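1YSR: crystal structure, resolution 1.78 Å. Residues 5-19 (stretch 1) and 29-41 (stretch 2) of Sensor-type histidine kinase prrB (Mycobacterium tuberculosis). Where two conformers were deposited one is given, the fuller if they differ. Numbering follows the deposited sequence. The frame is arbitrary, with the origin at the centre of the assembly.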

# COMPACT_ATOMS: atom_id res chain seq x y z
N HIS A 5 -3.85 10.81 2.26
CA HIS A 5 -4.03 9.55 2.99
C HIS A 5 -5.16 8.76 2.36
O HIS A 5 -6.21 9.31 2.01
CB HIS A 5 -4.32 9.79 4.46
CG HIS A 5 -3.13 10.26 5.26
ND1 HIS A 5 -2.99 9.99 6.61
CD2 HIS A 5 -2.03 10.95 4.90
CE1 HIS A 5 -1.84 10.48 7.04
NE2 HIS A 5 -1.25 11.09 6.02
N VAL A 6 -4.96 7.46 2.23
CA VAL A 6 -5.94 6.59 1.54
C VAL A 6 -6.06 5.31 2.35
O VAL A 6 -5.27 5.09 3.28
CB VAL A 6 -5.48 6.23 0.14
CG1 VAL A 6 -5.32 7.53 -0.72
CG2 VAL A 6 -4.18 5.43 0.16
N PRO A 7 -7.05 4.46 2.02
CA PRO A 7 -7.22 3.20 2.72
C PRO A 7 -5.96 2.37 2.54
O PRO A 7 -5.43 2.29 1.44
CB PRO A 7 -8.41 2.55 1.96
CG PRO A 7 -9.22 3.73 1.48
CD PRO A 7 -8.08 4.61 0.96
N VAL A 8 -5.47 1.78 3.62
CA VAL A 8 -4.30 0.90 3.58
C VAL A 8 -4.61 -0.37 4.34
O VAL A 8 -4.91 -0.33 5.49
CB VAL A 8 -3.06 1.54 4.25
CG1 VAL A 8 -1.90 0.64 4.00
CG2 VAL A 8 -2.74 2.91 3.64
N ASP A 9 -4.50 -1.51 3.67
CA ASP A 9 -4.61 -2.79 4.37
C ASP A 9 -3.26 -3.08 5.00
O ASP A 9 -2.35 -3.48 4.29
CB ASP A 9 -4.98 -3.90 3.38
CG ASP A 9 -5.10 -5.28 4.05
OD1 ASP A 9 -4.52 -5.52 5.14
OD2 ASP A 9 -5.72 -6.16 3.41
N ILE A 10 -3.14 -2.79 6.28
CA ILE A 10 -1.86 -2.90 7.00
C ILE A 10 -1.35 -4.32 6.98
O ILE A 10 -0.12 -4.63 6.90
CB ILE A 10 -2.04 -2.45 8.51
CG1 ILE A 10 -2.32 -0.95 8.59
CG2 ILE A 10 -0.82 -2.82 9.35
CD1 ILE A 10 -1.25 -0.07 7.83
N THR A 11 -2.32 -5.23 7.10
CA THR A 11 -2.01 -6.64 7.13
C THR A 11 -1.38 -7.13 5.83
O THR A 11 -0.33 -7.81 5.85
CB THR A 11 -3.29 -7.43 7.55
OG1 THR A 11 -3.79 -6.85 8.77
CG2 THR A 11 -2.93 -8.87 7.78
N ASP A 12 -1.95 -6.75 4.69
CA ASP A 12 -1.40 -7.10 3.40
C ASP A 12 -0.05 -6.42 3.20
O ASP A 12 0.86 -7.00 2.62
CB ASP A 12 -2.39 -6.66 2.28
CG ASP A 12 -1.93 -7.05 0.88
OD1 ASP A 12 -1.76 -8.25 0.61
OD2 ASP A 12 -1.72 -6.16 0.05
N LEU A 13 0.06 -5.15 3.64
CA LEU A 13 1.32 -4.42 3.57
C LEU A 13 2.44 -5.23 4.25
O LEU A 13 3.54 -5.38 3.72
CB LEU A 13 1.15 -3.03 4.24
CG LEU A 13 2.35 -2.05 4.06
CD1 LEU A 13 1.83 -0.61 4.15
CD2 LEU A 13 3.33 -2.24 5.22
N LEU A 14 2.17 -5.69 5.46
CA LEU A 14 3.16 -6.52 6.19
C LEU A 14 3.51 -7.81 5.43
O LEU A 14 4.67 -8.24 5.39
CB LEU A 14 2.65 -6.82 7.61
CG LEU A 14 2.51 -5.59 8.56
CD1 LEU A 14 1.94 -5.98 9.95
CD2 LEU A 14 3.86 -4.90 8.75
N ASP A 15 2.48 -8.46 4.89
CA ASP A 15 2.65 -9.74 4.16
C ASP A 15 3.59 -9.47 2.99
O ASP A 15 4.53 -10.21 2.80
CB ASP A 15 1.31 -10.30 3.71
CG ASP A 15 1.36 -11.81 3.40
OD1 ASP A 15 2.35 -12.51 3.76
OD2 ASP A 15 0.37 -12.28 2.82
N ARG A 16 3.35 -8.40 2.22
CA ARG A 16 4.24 -8.08 1.10
C ARG A 16 5.60 -7.68 1.56
O ARG A 16 6.58 -8.01 0.93
CB ARG A 16 3.72 -6.96 0.17
CG ARG A 16 2.33 -7.18 -0.44
CD ARG A 16 1.93 -5.96 -1.36
NE ARG A 16 2.06 -4.62 -0.76
CZ ARG A 16 1.08 -3.92 -0.16
NH1 ARG A 16 -0.15 -4.41 -0.03
NH2 ARG A 16 1.33 -2.72 0.33
N ALA A 17 5.67 -6.89 2.65
CA ALA A 17 6.96 -6.48 3.13
C ALA A 17 7.82 -7.70 3.47
O ALA A 17 9.02 -7.71 3.23
CB ALA A 17 6.79 -5.60 4.38
N ALA A 18 7.18 -8.68 4.10
CA ALA A 18 7.97 -9.84 4.58
C ALA A 18 8.43 -10.63 3.35
O ALA A 18 9.56 -11.06 3.26
CB ALA A 18 7.12 -10.69 5.47
N HIS A 19 7.54 -10.77 2.36
CA HIS A 19 7.88 -11.53 1.14
C HIS A 19 9.02 -10.88 0.40
O HIS A 19 9.96 -11.55 -0.04
CB HIS A 19 6.64 -11.69 0.24
CG HIS A 19 5.67 -12.73 0.75
ND1 HIS A 19 5.95 -14.08 0.71
CD2 HIS A 19 4.44 -12.61 1.30
CE1 HIS A 19 4.93 -14.75 1.22
NE2 HIS A 19 4.00 -13.89 1.57
N ASP A 29 14.77 -15.44 8.00
CA ASP A 29 13.44 -16.07 8.12
C ASP A 29 12.53 -14.91 8.53
O ASP A 29 12.60 -14.44 9.67
CB ASP A 29 13.40 -17.13 9.25
CG ASP A 29 12.01 -17.78 9.47
OD1 ASP A 29 10.93 -17.26 9.02
OD2 ASP A 29 11.96 -18.88 10.13
N VAL A 30 11.72 -14.42 7.59
CA VAL A 30 10.89 -13.25 7.88
C VAL A 30 9.47 -13.56 7.38
O VAL A 30 9.30 -14.07 6.24
CB VAL A 30 11.46 -11.96 7.26
CG1 VAL A 30 11.71 -12.14 5.75
CG2 VAL A 30 10.46 -10.74 7.58
N SER A 31 8.47 -13.27 8.22
CA SER A 31 7.13 -13.60 7.88
C SER A 31 6.13 -12.78 8.67
O SER A 31 6.43 -12.21 9.72
CB SER A 31 6.90 -15.08 8.23
OG SER A 31 6.78 -15.18 9.65
N LEU A 32 4.92 -12.71 8.12
CA LEU A 32 3.80 -12.17 8.83
C LEU A 32 3.17 -13.31 9.60
O LEU A 32 2.67 -14.30 8.98
CB LEU A 32 2.76 -11.69 7.82
CG LEU A 32 1.41 -11.30 8.44
CD1 LEU A 32 1.62 -10.12 9.40
CD2 LEU A 32 0.43 -10.92 7.35
N VAL A 33 3.13 -13.13 10.92
CA VAL A 33 2.39 -13.94 11.86
C VAL A 33 0.87 -13.84 11.64
O VAL A 33 0.36 -12.75 11.37
CB VAL A 33 2.78 -13.38 13.24
CG1 VAL A 33 1.62 -13.25 14.21
CG2 VAL A 33 4.05 -14.08 13.79
N PRO A 34 0.11 -14.95 11.81
CA PRO A 34 -1.34 -14.92 11.58
C PRO A 34 -1.98 -13.70 12.22
O PRO A 34 -1.83 -13.50 13.43
CB PRO A 34 -1.82 -16.21 12.30
CG PRO A 34 -0.75 -17.16 12.05
CD PRO A 34 0.54 -16.30 12.25
N SER A 35 -2.64 -12.85 11.41
CA SER A 35 -3.16 -11.58 11.91
C SER A 35 -4.52 -11.28 11.26
O SER A 35 -4.70 -11.58 10.11
CB SER A 35 -2.23 -10.40 11.54
OG SER A 35 -0.93 -10.42 12.14
N PRO A 36 -5.42 -10.59 11.99
CA PRO A 36 -6.67 -10.22 11.32
C PRO A 36 -6.32 -9.15 10.33
O PRO A 36 -5.30 -8.45 10.51
CB PRO A 36 -7.49 -9.59 12.43
CG PRO A 36 -6.44 -9.05 13.43
CD PRO A 36 -5.35 -10.10 13.37
N THR A 37 -7.16 -9.01 9.31
CA THR A 37 -7.04 -7.90 8.37
C THR A 37 -7.38 -6.58 9.01
O THR A 37 -8.47 -6.42 9.60
CB THR A 37 -7.89 -8.15 7.10
OG1 THR A 37 -7.28 -9.20 6.35
CG2 THR A 37 -7.91 -6.94 6.23
N CYS A 38 -6.43 -5.64 8.96
CA CYS A 38 -6.67 -4.32 9.50
C CYS A 38 -6.55 -3.24 8.46
O CYS A 38 -5.49 -3.05 7.88
CB CYS A 38 -5.74 -3.97 10.66
SG CYS A 38 -6.04 -2.29 11.29
N ILE A 39 -7.62 -2.47 8.27
CA ILE A 39 -7.53 -1.34 7.34
C ILE A 39 -7.42 -0.05 8.14
O ILE A 39 -8.23 0.17 9.07
CB ILE A 39 -8.78 -1.23 6.42
CG1 ILE A 39 -9.18 -2.63 5.84
CG2 ILE A 39 -8.52 -0.23 5.29
CD1 ILE A 39 -8.10 -3.23 4.95
N ILE A 40 -6.46 0.83 7.76
CA ILE A 40 -6.42 2.19 8.31
C ILE A 40 -6.39 3.15 7.16
O ILE A 40 -6.40 2.72 5.97
CB ILE A 40 -5.23 2.42 9.34
CG1 ILE A 40 -3.88 2.50 8.58
CG2 ILE A 40 -5.26 1.30 10.48
CD1 ILE A 40 -2.72 3.07 9.42
N VAL A 41 -6.46 4.44 7.46
CA VAL A 41 -6.27 5.43 6.45
C VAL A 41 -4.91 6.01 6.72
O VAL A 41 -4.57 6.35 7.87
CB VAL A 41 -7.40 6.50 6.53
CG1 VAL A 41 -7.05 7.72 5.69
CG2 VAL A 41 -8.73 5.84 6.03
O HOH W 1 -5.49 -8.70 4.39

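The two stretches meet first as paired strands and then as a helix lying against a strand, burying 828 Å² between them. Residues 6-9 run antiparallel to 39-41, with Val8 and Ile40 forming the hydrogen-bonded pair: Val8 N donates to Ile40 O (2.7 Å) and Ile40 N to Val8 O (3.0 Å). The ladder extends to the first turn of the helix, where Ile10 N donates to Cys38 O (2.9 Å).

Side chains alternate across this small sheet. Val8 (chi1 t) and Ile40 (chi1 p, chi2 t) lie on one face, and Ile10 follows them as the helix begins. Its m,m rotamer brings CD1 to 3.8 Å from Ile40 CG1, an apolar contact between two buried side chains. On the other face are Pro7, Asp9, Ile39 and Val41. Ile39, also m,m, folds its end back toward stretch 1, so that its CD1 rests 3.6 Å from Asp9 CB, while its CG2 lies 4.3 Å from Pro7 CB. Beyond the paired residues, His5 (chi1 m) packs its CB 3.6 Å from Val41 CG1.

Asp9 is both the last strand residue and the N-cap of the helix. With chi1 at 179° and chi2 at -23°, its carboxylate turns back over the start of the helix, where Asp9 OD1 accepts from Asp12 N (2.9 Å), the capping bond. Asp9 OD2 takes a hydrogen bond from a water, OD2 to water O 2.7 Å; the same water is hydrogen-bonded to Thr37 OG1, also at 2.7 Å, and so links the cap to stretch 2.

Thr11 makes the most intricate side-chain contact. Its m rotamer (chi1 -53°) directs OG1 into the bend of the chain before the second strand, where the hydroxyl donates to Pro36 O (2.8 Å) and accepts from Cys38 N (2.9 Å). One buried hydroxyl thus satisfies two backbone groups of the loop. The same rotamer leaves CG2 facing Ser35 and Leu32, 4.1 Å from Ser35 CB and 4.0 Å from Leu32 CD2.

Farther along, the helix runs nearly antiparallel to strand 29-32, at 164°, with an axis separation of 6.9 Å. Leu32, in a t,p rotamer, spreads its methyls across the helix: CD2 lies 3.5 Å from Thr11 O and 3.8 Å from Asp15 CB, whereas CD1 meets Leu14 CB at 3.9 Å. Ala18 points its methyl toward the strand, with Ala18 CB 3.8 Å from Ser31 CA. Val30 (chi1 p) completes the contact, placing CG2 4.0 Å from Ala18 CB and CG1 3.5 Å from Ala18 O.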